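Local coordinates for AT-less polyketide synthase (PDB 4QYR), which probably catalyses decarboxylative condensation of acyl chains as a ketosynthase domain of an AT-less type I polyketide synthase that makes isomigrastatin, at residues A[6-18]-A[254-266]. Sequence-based numbering, arbitrary orientation.
Sequences DDAVAIVGAAGRF and DGDAIWGVVRGSA
Trp259 lays one face of its indole against Ala14, whose CB stands 4.0 Å from the centroid of the five-membered ring, a CH-pi contact offset toward the rim. The same ring presents its edge to Ile11 O, which lies in the indole plane and also accepts the backbone N-H of Trp259: N to O is 2.7 Å, the donor almost in line with the carbonyl. With CG anti to its own carbonyl carbon (chi1 -78°), the indole runs beside residues 12-14, and its NE1 is bonded to Asn105 on helix 90-106, the residue that also takes the N-H of Ala14. Ile11 meets this tryptophan at about a right angle, CG2 to Trp259 CB at 4.1 Å, while its CG1 faces Val262 CG2 and its side chain packs on Leu367 of helix 358-372. Such pairing illustrates how the thiolase fold builds its core: strand 9-17 lies in a mixed sheet between strands 239-247 and 260-269, antiparallel to both. Val262 N bonds Val9 O at 2.9 Å and Ile11 N bonds Gly260 O at 2.8 Å, both nearly straight at hydrogen. Ala10 and Val261 turn to the sheet face opposite Ile11 and Val262; Val261 CG1 lies 3.5 Å from Ala8 CB, and Ala10 CB meets Ile258 CG2. Val261 CG1 also lies over one face of the Arg263 guanidinium, whose NE is salt-bridged to Glu435.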
# COMPACT_ATOMS: atom_id res chain seq x y z
N ASP A 6 1.72 -20.64 14.20
CA ASP A 6 2.66 -21.76 14.15
C ASP A 6 2.41 -22.60 12.89
O ASP A 6 2.74 -23.79 12.83
CB ASP A 6 2.55 -22.61 15.42
CG ASP A 6 3.62 -23.68 15.50
OD1 ASP A 6 4.68 -23.53 14.85
OD2 ASP A 6 3.40 -24.69 16.20
N ASP A 7 1.82 -21.99 11.88
CA ASP A 7 1.64 -22.69 10.63
C ASP A 7 1.53 -21.71 9.47
O ASP A 7 1.58 -20.49 9.64
CB ASP A 7 0.40 -23.61 10.68
CG ASP A 7 -0.88 -22.87 11.08
OD1 ASP A 7 -0.96 -22.39 12.24
OD2 ASP A 7 -1.81 -22.76 10.24
N ALA A 8 1.37 -22.29 8.28
CA ALA A 8 1.38 -21.54 7.05
C ALA A 8 -0.03 -21.14 6.64
O ALA A 8 -1.01 -21.41 7.34
CB ALA A 8 2.03 -22.34 5.98
N VAL A 9 -0.12 -20.51 5.47
CA VAL A 9 -1.37 -19.94 5.02
C VAL A 9 -1.90 -20.68 3.80
O VAL A 9 -1.25 -20.76 2.76
CB VAL A 9 -1.21 -18.46 4.68
CG1 VAL A 9 -2.50 -17.91 4.16
CG2 VAL A 9 -0.80 -17.71 5.90
N ALA A 10 -3.10 -21.23 3.95
CA ALA A 10 -3.77 -21.89 2.85
C ALA A 10 -4.36 -20.90 1.85
O ALA A 10 -4.89 -19.85 2.22
CB ALA A 10 -4.86 -22.78 3.40
N ILE A 11 -4.28 -21.23 0.57
CA ILE A 11 -5.11 -20.56 -0.42
C ILE A 11 -6.36 -21.39 -0.61
O ILE A 11 -6.29 -22.52 -1.13
CB ILE A 11 -4.39 -20.38 -1.76
CG1 ILE A 11 -3.07 -19.63 -1.54
CG2 ILE A 11 -5.29 -19.68 -2.78
CD1 ILE A 11 -2.31 -19.35 -2.78
N VAL A 12 -7.50 -20.85 -0.19
CA VAL A 12 -8.73 -21.62 -0.10
C VAL A 12 -9.77 -21.30 -1.15
O VAL A 12 -10.85 -21.89 -1.14
CB VAL A 12 -9.42 -21.42 1.25
CG1 VAL A 12 -8.53 -21.87 2.39
CG2 VAL A 12 -9.82 -19.97 1.40
N GLY A 13 -9.49 -20.34 -2.02
CA GLY A 13 -10.43 -20.01 -3.07
C GLY A 13 -9.74 -19.14 -4.09
O GLY A 13 -8.82 -18.39 -3.74
N ALA A 14 -10.17 -19.23 -5.34
CA ALA A 14 -9.46 -18.49 -6.37
C ALA A 14 -10.30 -18.18 -7.58
O ALA A 14 -11.24 -18.91 -7.91
CB ALA A 14 -8.23 -19.25 -6.78
N ALA A 15 -9.96 -17.08 -8.25
CA ALA A 15 -10.61 -16.73 -9.51
C ALA A 15 -9.72 -15.84 -10.35
O ALA A 15 -8.91 -15.07 -9.82
CB ALA A 15 -11.93 -16.05 -9.26
N GLY A 16 -9.88 -15.92 -11.67
CA GLY A 16 -9.17 -15.02 -12.55
C GLY A 16 -9.75 -14.86 -13.94
O GLY A 16 -10.42 -15.75 -14.45
N ARG A 17 -9.50 -13.71 -14.55
CA ARG A 17 -9.78 -13.51 -15.96
C ARG A 17 -8.51 -13.02 -16.61
O ARG A 17 -7.89 -12.07 -16.14
CB ARG A 17 -10.92 -12.51 -16.17
CG ARG A 17 -12.22 -12.91 -15.48
CD ARG A 17 -13.29 -11.89 -15.72
NE ARG A 17 -13.42 -11.59 -17.14
CZ ARG A 17 -14.24 -10.66 -17.63
NH1 ARG A 17 -15.00 -9.93 -16.81
NH2 ARG A 17 -14.30 -10.46 -18.94
N PHE A 18 -8.13 -13.68 -17.70
CA PHE A 18 -6.91 -13.36 -18.43
C PHE A 18 -7.13 -13.32 -19.94
O PHE A 18 -8.23 -13.63 -20.41
CB PHE A 18 -5.83 -14.38 -18.07
CG PHE A 18 -5.33 -14.21 -16.69
CD1 PHE A 18 -4.63 -13.08 -16.35
CD2 PHE A 18 -5.59 -15.17 -15.73
CE1 PHE A 18 -4.19 -12.89 -15.06
CE2 PHE A 18 -5.14 -15.00 -14.43
CZ PHE A 18 -4.45 -13.87 -14.10
N ASP A 254 -11.86 -27.02 9.04
CA ASP A 254 -13.10 -26.54 8.46
C ASP A 254 -13.37 -27.19 7.11
O ASP A 254 -14.38 -26.92 6.48
CB ASP A 254 -13.07 -25.02 8.31
CG ASP A 254 -12.97 -24.30 9.65
OD1 ASP A 254 -13.21 -24.96 10.69
OD2 ASP A 254 -12.67 -23.08 9.65
N GLY A 255 -12.46 -28.05 6.68
CA GLY A 255 -12.61 -28.72 5.40
C GLY A 255 -12.81 -27.79 4.21
O GLY A 255 -13.66 -28.06 3.36
N ASP A 256 -12.05 -26.69 4.16
CA ASP A 256 -12.00 -25.86 2.97
C ASP A 256 -11.28 -26.61 1.85
O ASP A 256 -10.46 -27.50 2.12
CB ASP A 256 -11.30 -24.52 3.25
CG ASP A 256 -12.04 -23.64 4.26
OD1 ASP A 256 -13.12 -23.09 3.93
OD2 ASP A 256 -11.52 -23.46 5.38
N ALA A 257 -11.57 -26.27 0.60
CA ALA A 257 -10.91 -26.88 -0.55
C ALA A 257 -9.62 -26.12 -0.91
O ALA A 257 -9.65 -25.10 -1.60
CB ALA A 257 -11.84 -26.91 -1.73
N ILE A 258 -8.49 -26.64 -0.46
CA ILE A 258 -7.23 -25.92 -0.54
C ILE A 258 -6.54 -26.02 -1.91
O ILE A 258 -6.38 -27.10 -2.47
CB ILE A 258 -6.27 -26.42 0.55
CG1 ILE A 258 -6.94 -26.23 1.92
CG2 ILE A 258 -4.97 -25.69 0.48
CD1 ILE A 258 -6.17 -26.78 3.06
N TRP A 259 -6.16 -24.86 -2.44
CA TRP A 259 -5.47 -24.79 -3.71
C TRP A 259 -3.99 -25.04 -3.52
O TRP A 259 -3.33 -25.67 -4.36
CB TRP A 259 -5.66 -23.44 -4.36
CG TRP A 259 -6.96 -23.24 -5.00
CD1 TRP A 259 -8.13 -22.92 -4.39
CD2 TRP A 259 -7.23 -23.29 -6.39
NE1 TRP A 259 -9.13 -22.79 -5.32
CE2 TRP A 259 -8.60 -23.01 -6.56
CE3 TRP A 259 -6.45 -23.56 -7.52
CZ2 TRP A 259 -9.21 -23.00 -7.80
CZ3 TRP A 259 -7.06 -23.55 -8.76
CH2 TRP A 259 -8.43 -23.27 -8.89
N GLY A 260 -3.47 -24.53 -2.41
CA GLY A 260 -2.06 -24.62 -2.11
C GLY A 260 -1.74 -23.95 -0.78
O GLY A 260 -2.58 -23.30 -0.17
N VAL A 261 -0.51 -24.13 -0.35
CA VAL A 261 -0.04 -23.54 0.88
C VAL A 261 1.08 -22.57 0.57
O VAL A 261 1.93 -22.86 -0.28
CB VAL A 261 0.45 -24.63 1.84
CG1 VAL A 261 1.06 -24.03 3.09
CG2 VAL A 261 -0.69 -25.55 2.20
N VAL A 262 1.09 -21.42 1.23
CA VAL A 262 2.23 -20.51 1.15
C VAL A 262 3.24 -20.81 2.24
O VAL A 262 3.00 -20.51 3.41
CB VAL A 262 1.79 -19.08 1.29
CG1 VAL A 262 2.99 -18.15 1.13
CG2 VAL A 262 0.70 -18.79 0.28
N ARG A 263 4.37 -21.40 1.85
CA ARG A 263 5.39 -21.83 2.82
C ARG A 263 6.33 -20.69 3.20
O ARG A 263 6.74 -20.57 4.35
CB ARG A 263 6.20 -23.01 2.27
CG ARG A 263 5.54 -24.37 2.47
CD ARG A 263 5.34 -24.72 3.94
NE ARG A 263 4.39 -25.82 4.09
CZ ARG A 263 3.77 -26.11 5.23
NH1 ARG A 263 2.91 -27.12 5.29
NH2 ARG A 263 4.01 -25.37 6.31
N GLY A 264 6.68 -19.87 2.22
CA GLY A 264 7.52 -18.72 2.46
C GLY A 264 7.21 -17.56 1.55
O GLY A 264 6.54 -17.72 0.52
N SER A 265 7.73 -16.40 1.89
CA SER A 265 7.27 -15.17 1.27
C SER A 265 8.16 -14.02 1.70
O SER A 265 8.36 -13.82 2.90
CB SER A 265 5.82 -14.93 1.66
OG SER A 265 5.44 -13.58 1.54
N ALA A 266 8.68 -13.25 0.75
CA ALA A 266 9.53 -12.10 1.11
C ALA A 266 9.36 -10.96 0.13
O ALA A 266 9.02 -11.19 -1.03
CB ALA A 266 10.99 -12.52 1.18